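Local coordinates for 6b protein (Agrobacterium vitis, PDB 3AQ2) that disturbs plant cell proliferation, has an ADP-ribosylation fold and probably acts as a toxin on the host's microRNA machinery, at residues Ser88-Val94 and Arg161-Tyr165. Residue numbers count along the deposited sequence, not the author numbering.
Sequences SPAFGTV and RQGNY
Two main-chain hydrogen bonds, Thr93 N to Arg161 O and Arg161 N to Thr93 O, both 2.9 Å, make Thr93 and Arg161 an antiparallel hydrogen-bonded pair (CA-CA 5.1 Å). In the ADP-ribosylation fold of this RolB/RolC family member, the pair joins edge strand 93-96 to the end of strand 154-161. The side chains of Thr93 and Arg161 share one face, CB to CB 4.4 Å. Arg161 is extended (chi1 to chi3 all t); its NH1 and Thr93 OG1 each lie 2.9 Å from one bridging water, while its guanidinium forms a salt bridge with Glu57 and Thr93 OG1 bonds to Pro85 O. Beyond the pair, Ala90 and Phe91 (phi/psi 55/37 and 57/35) reverse the chain, with a weak Gly92 N to Pro89 O bond (3.3 Å), and residues 162-165 form a type I' turn. A weak bond from Gly163 N to Ala90 O (3.1 Å) links the loops. Gly92 and Gly163 meet with CA atoms only 3.5 Å apart, where a CB on either would clash; Gly92 CA also lies 3.2 Å from Arg161 O in a CA-H...O contact. A second water bridges Ser88 OG (3.1 Å), Pro89 O (2.8 Å) and Gly163 O (2.7 Å). On the flank, the Tyr165 ring (chi1 m) packs against Val94, CG2 to CZ 3.6 Å; its OH, 2.9 Å from Ser88 OG, bonds to Ser115 O, and Ser88 OG to Gly117 N. Strong strand bonds thus give way to one weak bond, CA-H...O contacts and water bridges to the Pro89, Ala90 and Gly163 carbonyls.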
loop_
_atom_site.group_PDB
_atom_site.type_symbol
_atom_site.label_atom_id
_atom_site.label_comp_id
_atom_site.label_asym_id
_atom_site.label_seq_id
_atom_site.Cartn_x
_atom_site.Cartn_y
_atom_site.Cartn_z
ATOM N N SER A 88 -9.913 -2.786 6.171
ATOM C CA SER A 88 -10.426 -2.631 7.517
ATOM C C SER A 88 -11.733 -1.838 7.398
ATOM O O SER A 88 -11.940 -1.153 6.392
ATOM C CB SER A 88 -9.384 -1.875 8.355
ATOM O OG SER A 88 -9.431 -2.271 9.714
ATOM N N PRO A 89 -12.630 -1.931 8.401
ATOM C CA PRO A 89 -13.877 -1.155 8.304
ATOM C C PRO A 89 -13.660 0.368 8.376
ATOM O O PRO A 89 -12.530 0.825 8.587
ATOM C CB PRO A 89 -14.707 -1.670 9.494
ATOM C CG PRO A 89 -13.732 -2.187 10.459
ATOM C CD PRO A 89 -12.594 -2.758 9.621
ATOM N N ALA A 90 -14.731 1.141 8.188
ATOM C CA ALA A 90 -14.629 2.609 8.153
ATOM C C ALA A 90 -13.610 3.087 7.099
ATOM O O ALA A 90 -12.865 4.065 7.312
ATOM C CB ALA A 90 -14.315 3.173 9.541
ATOM N N PHE A 91 -13.583 2.369 5.971
ATOM C CA PHE A 91 -12.773 2.712 4.792
ATOM C C PHE A 91 -11.278 2.832 5.073
ATOM O O PHE A 91 -10.580 3.633 4.455
ATOM C CB PHE A 91 -13.304 3.980 4.108
ATOM C CG PHE A 91 -14.788 3.966 3.898
ATOM C CD1 PHE A 91 -15.623 4.746 4.691
ATOM C CD2 PHE A 91 -15.354 3.151 2.922
ATOM C CE1 PHE A 91 -17.005 4.734 4.498
ATOM C CE2 PHE A 91 -16.737 3.129 2.720
ATOM C CZ PHE A 91 -17.564 3.922 3.516
ATOM N N GLY A 92 -10.788 2.001 5.989
ATOM C CA GLY A 92 -9.385 2.047 6.381
ATOM C C GLY A 92 -8.513 1.226 5.466
ATOM O O GLY A 92 -8.891 0.126 5.061
ATOM N N THR A 93 -7.333 1.755 5.153
ATOM C CA THR A 93 -6.301 0.964 4.490
ATOM C C THR A 93 -5.049 0.944 5.359
ATOM O O THR A 93 -4.444 1.995 5.623
ATOM C CB THR A 93 -5.939 1.521 3.099
ATOM O OG1 THR A 93 -7.125 1.602 2.291
ATOM C CG2 THR A 93 -4.898 0.608 2.417
ATOM N N VAL A 94 -4.680 -0.258 5.793
ATOM C CA VAL A 94 -3.515 -0.461 6.635
ATOM C C VAL A 94 -2.346 -0.944 5.775
ATOM O O VAL A 94 -2.464 -1.929 5.018
ATOM C CB VAL A 94 -3.812 -1.476 7.777
ATOM C CG1 VAL A 94 -2.558 -1.810 8.565
ATOM C CG2 VAL A 94 -4.906 -0.947 8.705
ATOM N N ARG A 161 -4.573 4.630 6.707
ATOM C CA ARG A 161 -5.336 5.715 6.091
ATOM C C ARG A 161 -6.789 5.530 6.498
ATOM O O ARG A 161 -7.404 4.491 6.199
ATOM C CB ARG A 161 -5.214 5.645 4.568
ATOM C CG ARG A 161 -5.919 6.769 3.827
ATOM C CD ARG A 161 -5.848 6.503 2.313
ATOM N NE ARG A 161 -6.444 7.591 1.538
ATOM C CZ ARG A 161 -7.761 7.751 1.366
ATOM N NH1 ARG A 161 -8.617 6.896 1.927
ATOM N NH2 ARG A 161 -8.224 8.763 0.636
ATOM N N GLN A 162 -7.342 6.529 7.188
ATOM C CA GLN A 162 -8.722 6.457 7.687
ATOM C C GLN A 162 -8.954 5.222 8.588
ATOM O O GLN A 162 -8.037 4.795 9.280
ATOM C CB GLN A 162 -9.716 6.574 6.520
ATOM C CG GLN A 162 -9.604 7.921 5.791
ATOM C CD GLN A 162 -10.011 9.108 6.677
ATOM O OE1 GLN A 162 -9.166 9.885 7.138
ATOM N NE2 GLN A 162 -11.302 9.235 6.932
ATOM N N GLY A 163 -10.170 4.671 8.614
ATOM C CA GLY A 163 -10.443 3.485 9.433
ATOM C C GLY A 163 -10.577 3.710 10.940
ATOM O O GLY A 163 -10.603 2.739 11.700
ATOM N N ASN A 164 -10.646 4.964 11.387
ATOM C CA ASN A 164 -10.859 5.249 12.829
ATOM C C ASN A 164 -9.742 4.739 13.773
ATOM O O ASN A 164 -9.960 4.541 14.978
ATOM C CB ASN A 164 -12.217 4.699 13.311
ATOM C CG ASN A 164 -13.418 5.398 12.681
ATOM O OD1 ASN A 164 -13.379 6.585 12.346
ATOM N ND2 ASN A 164 -14.512 4.652 12.543
ATOM N N TYR A 165 -8.557 4.521 13.220
ATOM C CA TYR A 165 -7.360 4.229 13.996
ATOM C C TYR A 165 -6.888 5.462 14.746
ATOM O O TYR A 165 -7.223 6.592 14.372
ATOM C CB TYR A 165 -6.244 3.771 13.054
ATOM C CG TYR A 165 -6.452 2.370 12.546
ATOM C CD1 TYR A 165 -7.222 2.125 11.409
ATOM C CD2 TYR A 165 -5.890 1.282 13.220
ATOM C CE1 TYR A 165 -7.422 0.829 10.949
ATOM C CE2 TYR A 165 -6.082 -0.017 12.766
ATOM C CZ TYR A 165 -6.851 -0.233 11.635
ATOM O OH TYR A 165 -7.042 -1.520 11.202
HETATM O O HOH W 1 -10.922 0.215 10.768
HETATM O O HOH W 2 -13.398 6.939 7.924
HETATM O O HOH W 3 -8.225 4.191 2.948
#